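Local structure of manganese-dependent ADP-ribose/CDP-alcohol diphosphatase (Danio rerio, 2NXF) at residues Val56-Asp60 with Ile225-Leu229; Ala236-Cys240 with Gly264-Asp268; His267-Arg271 with Arg313-Leu317. The protein probably hydrolyses ADP-ribose and CDP-alcohols such as CDP-choline at a dinuclear metal centre, splitting their diphosphate link. All coordinates share one frame; numbering follows the deposited sequence.

The three contacts gather round one dinuclear zinc centre. Contact 1 supplies D60, whose OD2 bridges both zinc ions, and H228; contact 2 supplies H265 and H267, one for each metal, and its centre lies about 12 Å from that of contact 1. These two touch directly: H228 NE2 and H265 ND1, ligands of the same zinc, stand 3.1 Å apart. Contact 3 shares H267 and D268 with contact 2 and leads outward, its centre about 14 Å from that of contact 1 and about 11 Å from that of contact 2. D13, Q15 and N96 complete the protein ligands, and a water bridges the metals.

Contact 1. Residues Val56-Asp60 with Ile225-Leu229; sequences VQLGD and IFSHL. With ZN (zinc ion), chain C; ZN (zinc ion), chain B.
V56, on the strand 54-57, sets CG1 over one face of the F226 ring, 4.0 Å from its centroid and offset toward the rim, a CH-pi contact. With CG1 anti to the backbone N (chi1 -174°), CG2 is left near F226 CZ. Two residues on, L58 lays CD1 at the edge of the same ring, against F226 CB and the carbonyl oxygen of S227. Its own carbonyl does the polar work: H228 ND1 donates to L58 O at 2.7 Å, nearly straight at 175°, with the oxygen in the imidazole plane. At G59 a CB would run into H228 ND1, and the backbone angles themselves call for glycine. D60 then ends the segment at the metals, its OD2 bonded to both zinc ions at 2.2 Å each, while OD1 takes a hydrogen bond from the backbone N of H97. H228 NE2 binds the zinc ion of chain C, the one also held by H265, at 2.2 Å, its ring plane 57° from the D60 carboxylate. With one nitrogen donating to L58 O and the other on zinc, the imidazole is held against rotation about its CB-CG bond; the carbonyl is a second-shell group that orients a metal ligand and would probably strengthen its donation to the zinc.

Contact 2. Residues Ala236-Cys240 with Gly264-Asp268; sequences ADPIC and GHDHD. With ZN (zinc ion), chain C; ZN (zinc ion), chain B.
This is a buried loop-to-loop contact beside the dinuclear zinc site, between the loop that follows strand 222-227 and the metal-binding GHDH loop after strand 258-263, a sequence characteristic of calcineurin-like phosphoesterases. The carboxylate of D266 joins the two: D237 N donates to D266 OD2 at 2.8 Å, almost linearly (174°), meeting the oxygen nearly along its C-O bond. D266 CG lies anti to the backbone N (chi1 -179°), which carries the carboxylate across to A236 and D237. The other oxygen, OD1, receives D268 N from above the carboxylate plane at 3.2 Å, an Asx turn that folds the chain round H267. An alanine in place of D266 is likely to leave D237 N without its acceptor and to free the turn around H267. C240 packs against the stem of D266, SG lying 3.6 Å from D266 CB, while its carbonyl oxygen sits at the edge of the H265 ring, 3.4 Å from CD2. H265 ND1 and H267 NE2 bind different zinc ions, each at 2.2 Å, and the bridging water donates to H265 O at 2.8 Å. Outside the two segments, N198 accepts from H265 NE2 and E288 is hydrogen-bonded to H267 ND1. T282 of strand 279-282 touches both A236 and D266, so the contact lies against that strand of the seven-stranded sheet, with helix 245-253 following the first loop.

Contact 3. Residues His267-Arg271 with Arg313-Leu317; sequences HDGGR and RVEDL. With ZN (zinc ion), chain B.
Here the two central sheets of the metallophosphoesterase fold are joined at their outer strands: the segment running from the zinc ligand H267 into strand 270-273 meets the turn between strands 305-312 and 317-320. Two arginines, one from each segment, make the crossing by donating to backbone carbonyls. The guanidinium of R271 grips E315 O end-on with two nitrogens, NH2 at 2.9 Å and NH1 at 3.1 Å, both from the same face of that carbonyl's plane; the oxygen itself lies in the guanidinium plane. NH1 also makes a weak bond to D316 O at 3.0 Å, so two successive carbonyls of the turn share one edge of the group. R271 CG sits between the backbone N and the carbonyl carbon (chi1 55°), and a bend at chi3 brings the guanidinium round to the turn. L317 CD2 lies over one face of it, toward the rim, and V314 CG1 approaches at the edge, 4.1 Å from R271 NH2. At the other end R313 NH2 donates to H267 O at 3.0 Å, with the donor tilted 25° from the carbonyl plane. The same nitrogen donates to a water that in turn donates to D268 O at 2.7 Å, giving the loop a second, indirect link. R313 NH1 has its own partner in T289 OG1. D268 lies near R313, beyond salt-bridge range, and pairs instead with R29. Because H267 is a zinc ligand, R313 is bonded to the backbone of a first-shell residue. Strand 279-282, the neighbour of 270-273, touches R271 and L317 through Q279, while M308 on strand 305-312 packs against R271 and V314; the contact thus bridges the margins of both sheets.

Contact 1. Residues Val56-Asp60 with Ile225-Leu229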
# COMPACT_ATOMS: atom_id res chain seq x y z
N VAL A 56 -2.12 9.63 -3.11
CA VAL A 56 -1.70 8.23 -3.20
C VAL A 56 -2.55 7.42 -2.24
O VAL A 56 -2.63 7.73 -1.05
CB VAL A 56 -0.20 8.04 -2.86
CG1 VAL A 56 0.20 6.58 -3.11
CG2 VAL A 56 0.69 8.99 -3.68
N GLN A 57 -3.22 6.39 -2.76
CA GLN A 57 -3.99 5.52 -1.86
C GLN A 57 -3.36 4.14 -1.89
O GLN A 57 -3.01 3.63 -2.96
CB GLN A 57 -5.50 5.53 -2.15
CG GLN A 57 -5.92 4.93 -3.48
CD GLN A 57 -6.13 3.40 -3.44
OE1 GLN A 57 -6.08 2.76 -2.38
NE2 GLN A 57 -6.38 2.83 -4.61
N LEU A 58 -3.22 3.57 -0.70
CA LEU A 58 -2.33 2.46 -0.44
C LEU A 58 -2.96 1.07 -0.64
O LEU A 58 -2.35 0.05 -0.29
CB LEU A 58 -1.74 2.59 0.97
CG LEU A 58 -0.49 3.49 1.15
CD1 LEU A 58 0.71 2.90 0.38
CD2 LEU A 58 -0.76 4.88 0.70
N GLY A 59 -4.14 1.01 -1.25
CA GLY A 59 -4.71 -0.28 -1.66
C GLY A 59 -5.84 -0.73 -0.75
O GLY A 59 -6.15 -0.06 0.26
N ASP A 60 -6.39 -1.90 -1.08
CA ASP A 60 -7.62 -2.40 -0.46
C ASP A 60 -8.68 -1.32 -0.51
O ASP A 60 -9.32 -1.04 0.51
CB ASP A 60 -7.38 -2.82 1.00
CG ASP A 60 -6.60 -4.12 1.13
OD1 ASP A 60 -6.24 -4.75 0.11
OD2 ASP A 60 -6.29 -4.50 2.26
N ILE A 225 8.65 5.62 -1.29
CA ILE A 225 8.29 4.31 -1.82
C ILE A 225 6.98 3.88 -1.20
O ILE A 225 6.81 4.02 0.02
CB ILE A 225 9.41 3.30 -1.51
CG1 ILE A 225 10.73 3.80 -2.13
CG2 ILE A 225 9.07 1.89 -2.07
CD1 ILE A 225 11.92 3.03 -1.63
N PHE A 226 6.08 3.37 -2.03
CA PHE A 226 4.72 3.04 -1.59
C PHE A 226 4.47 1.57 -1.91
O PHE A 226 4.79 1.11 -3.01
CB PHE A 226 3.69 3.89 -2.33
CG PHE A 226 3.85 5.37 -2.10
CD1 PHE A 226 3.18 6.01 -1.08
CD2 PHE A 226 4.71 6.12 -2.92
CE1 PHE A 226 3.33 7.39 -0.88
CE2 PHE A 226 4.86 7.50 -2.71
CZ PHE A 226 4.18 8.13 -1.69
N SER A 227 3.90 0.84 -0.95
CA SER A 227 3.66 -0.59 -1.13
C SER A 227 2.41 -0.95 -0.33
O SER A 227 2.19 -0.37 0.73
CB SER A 227 4.87 -1.35 -0.57
OG SER A 227 4.61 -2.74 -0.39
N HIS A 228 1.59 -1.91 -0.78
CA HIS A 228 0.46 -2.24 0.10
C HIS A 228 1.02 -2.81 1.41
O HIS A 228 0.50 -2.49 2.50
CB HIS A 228 -0.49 -3.27 -0.51
CG HIS A 228 -1.69 -3.51 0.33
ND1 HIS A 228 -2.58 -2.50 0.64
CD2 HIS A 228 -2.13 -4.62 0.95
CE1 HIS A 228 -3.54 -3.00 1.41
NE2 HIS A 228 -3.29 -4.28 1.61
N LEU A 229 2.06 -3.63 1.30
CA LEU A 229 2.61 -4.33 2.45
C LEU A 229 3.82 -3.63 3.07
O LEU A 229 4.74 -3.19 2.35
CB LEU A 229 3.07 -5.75 2.06
CG LEU A 229 1.97 -6.70 1.56
CD1 LEU A 229 2.59 -8.07 1.18
CD2 LEU A 229 0.88 -6.85 2.58
ZN ZN C . -4.53 -5.65 2.83
ZN ZN B . -6.94 -3.91 4.31
O HOH W 1 -5.13 -4.96 4.78

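Contact 2. Residues Ala236-Cys240 with Gly264-Asp268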
# COMPACT_ATOMS: atom_id res chain seq x y z
N ALA A 236 5.07 -2.62 11.75
CA ALA A 236 3.83 -3.37 11.52
C ALA A 236 3.86 -4.67 12.29
O ALA A 236 4.92 -5.15 12.65
CB ALA A 236 3.65 -3.66 10.05
N ASP A 237 2.68 -5.24 12.50
CA ASP A 237 2.58 -6.57 13.09
C ASP A 237 3.25 -7.58 12.14
O ASP A 237 3.10 -7.46 10.92
CB ASP A 237 1.12 -6.94 13.34
CG ASP A 237 0.98 -8.22 14.14
OD1 ASP A 237 1.04 -9.33 13.55
OD2 ASP A 237 0.83 -8.15 15.39
N PRO A 238 3.98 -8.58 12.68
CA PRO A 238 4.65 -9.57 11.83
C PRO A 238 3.71 -10.25 10.82
O PRO A 238 4.14 -10.58 9.72
CB PRO A 238 5.17 -10.61 12.81
CG PRO A 238 5.23 -9.94 14.11
CD PRO A 238 4.23 -8.82 14.11
N ILE A 239 2.44 -10.44 11.18
CA ILE A 239 1.53 -11.12 10.26
C ILE A 239 1.27 -10.31 9.00
O ILE A 239 0.73 -10.84 8.02
CB ILE A 239 0.19 -11.55 10.91
CG1 ILE A 239 -0.45 -12.71 10.10
CG2 ILE A 239 -0.75 -10.35 11.07
CD1 ILE A 239 -1.59 -13.44 10.82
N CYS A 240 1.61 -9.01 9.04
CA CYS A 240 1.33 -8.12 7.91
C CYS A 240 2.51 -7.88 6.98
O CYS A 240 2.39 -7.14 6.00
CB CYS A 240 0.81 -6.78 8.43
SG CYS A 240 -0.78 -6.95 9.20
N GLY A 264 0.19 0.24 3.70
CA GLY A 264 -1.11 0.10 4.38
C GLY A 264 -1.12 -1.31 4.96
O GLY A 264 -0.12 -1.76 5.57
N HIS A 265 -2.24 -2.00 4.78
CA HIS A 265 -2.42 -3.43 5.12
C HIS A 265 -2.61 -3.70 6.60
O HIS A 265 -3.57 -4.37 6.98
CB HIS A 265 -1.30 -4.32 4.52
CG HIS A 265 -1.59 -5.80 4.52
ND1 HIS A 265 -2.66 -6.36 3.85
CD2 HIS A 265 -0.89 -6.83 5.04
CE1 HIS A 265 -2.61 -7.68 3.97
NE2 HIS A 265 -1.54 -7.99 4.70
N ASP A 266 -1.69 -3.23 7.44
CA ASP A 266 -1.88 -3.38 8.89
C ASP A 266 -2.75 -2.22 9.34
O ASP A 266 -2.26 -1.09 9.50
CB ASP A 266 -0.52 -3.36 9.61
CG ASP A 266 -0.64 -3.52 11.11
OD1 ASP A 266 -1.77 -3.52 11.65
OD2 ASP A 266 0.42 -3.69 11.77
N HIS A 267 -4.04 -2.49 9.55
CA HIS A 267 -5.02 -1.41 9.80
C HIS A 267 -4.76 -0.68 11.11
O HIS A 267 -5.26 0.41 11.30
CB HIS A 267 -6.45 -1.96 9.82
CG HIS A 267 -6.85 -2.64 8.54
ND1 HIS A 267 -7.83 -3.60 8.49
CD2 HIS A 267 -6.41 -2.48 7.27
CE1 HIS A 267 -7.97 -4.02 7.24
NE2 HIS A 267 -7.12 -3.35 6.48
N ASP A 268 -4.01 -1.31 12.02
CA ASP A 268 -3.62 -0.67 13.29
C ASP A 268 -2.57 0.42 13.10
O ASP A 268 -2.40 1.27 14.00
CB ASP A 268 -3.05 -1.72 14.24
CG ASP A 268 -4.13 -2.56 14.93
OD1 ASP A 268 -5.34 -2.33 14.72
OD2 ASP A 268 -3.74 -3.44 15.73
ZN ZN C . -4.53 -5.65 2.83
ZN ZN B . -6.94 -3.91 4.31
O HOH W 1 -5.13 -4.96 4.78

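Contact 3. Residues His267-Arg271 with Arg313-Leu317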
# COMPACT_ATOMS: atom_id res chain seq x y z
N HIS A 267 -4.04 -2.49 9.55
CA HIS A 267 -5.02 -1.41 9.80
C HIS A 267 -4.76 -0.68 11.11
O HIS A 267 -5.26 0.41 11.30
CB HIS A 267 -6.45 -1.96 9.82
CG HIS A 267 -6.85 -2.64 8.54
ND1 HIS A 267 -7.83 -3.60 8.49
CD2 HIS A 267 -6.41 -2.48 7.27
CE1 HIS A 267 -7.97 -4.02 7.24
NE2 HIS A 267 -7.12 -3.35 6.48
N ASP A 268 -4.01 -1.31 12.02
CA ASP A 268 -3.62 -0.67 13.29
C ASP A 268 -2.57 0.42 13.10
O ASP A 268 -2.40 1.27 14.00
CB ASP A 268 -3.05 -1.72 14.24
CG ASP A 268 -4.13 -2.56 14.93
OD1 ASP A 268 -5.34 -2.33 14.72
OD2 ASP A 268 -3.74 -3.44 15.73
N GLY A 269 -1.87 0.38 11.97
CA GLY A 269 -0.78 1.34 11.69
C GLY A 269 0.48 1.07 12.49
O GLY A 269 0.51 0.23 13.41
N GLY A 270 1.54 1.79 12.15
CA GLY A 270 2.81 1.67 12.86
C GLY A 270 3.78 2.63 12.21
O GLY A 270 3.51 3.17 11.14
N ARG A 271 4.92 2.85 12.87
CA ARG A 271 5.95 3.72 12.31
C ARG A 271 7.24 3.52 13.07
O ARG A 271 7.23 3.23 14.27
CB ARG A 271 5.53 5.19 12.42
CG ARG A 271 5.16 5.64 13.85
CD ARG A 271 4.59 7.04 13.85
NE ARG A 271 3.37 7.15 13.03
CZ ARG A 271 2.75 8.30 12.80
NH1 ARG A 271 3.24 9.43 13.32
NH2 ARG A 271 1.64 8.32 12.05
N ARG A 313 -7.01 8.79 13.76
CA ARG A 313 -6.11 7.72 14.20
C ARG A 313 -4.67 7.89 13.71
O ARG A 313 -3.76 7.22 14.22
CB ARG A 313 -6.65 6.35 13.77
CG ARG A 313 -8.03 6.08 14.36
CD ARG A 313 -8.57 4.73 13.91
NE ARG A 313 -7.62 3.66 14.15
CZ ARG A 313 -7.29 2.71 13.28
NH1 ARG A 313 -7.83 2.65 12.06
NH2 ARG A 313 -6.40 1.80 13.65
N VAL A 314 -4.47 8.75 12.70
CA VAL A 314 -3.12 8.95 12.13
C VAL A 314 -2.42 10.13 12.82
O VAL A 314 -2.91 11.28 12.75
CB VAL A 314 -3.17 9.25 10.62
CG1 VAL A 314 -1.73 9.44 10.08
CG2 VAL A 314 -3.91 8.15 9.87
N GLU A 315 -1.30 9.88 13.50
CA GLU A 315 -0.58 10.96 14.17
C GLU A 315 0.33 11.69 13.19
O GLU A 315 0.81 11.09 12.22
CB GLU A 315 0.26 10.43 15.33
CG GLU A 315 -0.52 10.15 16.62
CD GLU A 315 -0.98 11.42 17.36
OE1 GLU A 315 -0.12 12.15 17.93
OE2 GLU A 315 -2.21 11.64 17.37
N ASP A 316 0.57 12.98 13.45
CA ASP A 316 1.52 13.75 12.61
C ASP A 316 2.92 13.12 12.71
O ASP A 316 3.24 12.43 13.68
CB ASP A 316 1.67 15.20 13.11
CG ASP A 316 0.42 16.05 12.93
OD1 ASP A 316 -0.58 15.60 12.34
OD2 ASP A 316 0.47 17.21 13.42
N LEU A 317 3.76 13.45 11.73
CA LEU A 317 5.14 12.99 11.72
C LEU A 317 5.95 13.98 10.92
O LEU A 317 5.49 14.48 9.89
CB LEU A 317 5.20 11.61 11.07
CG LEU A 317 6.46 10.76 11.10
CD1 LEU A 317 7.07 10.65 12.49
CD2 LEU A 317 6.07 9.39 10.58
ZN ZN B . -6.94 -3.91 4.31
O HOH W 2 -4.35 1.54 15.90
O HOH W 1 -5.13 -4.96 4.78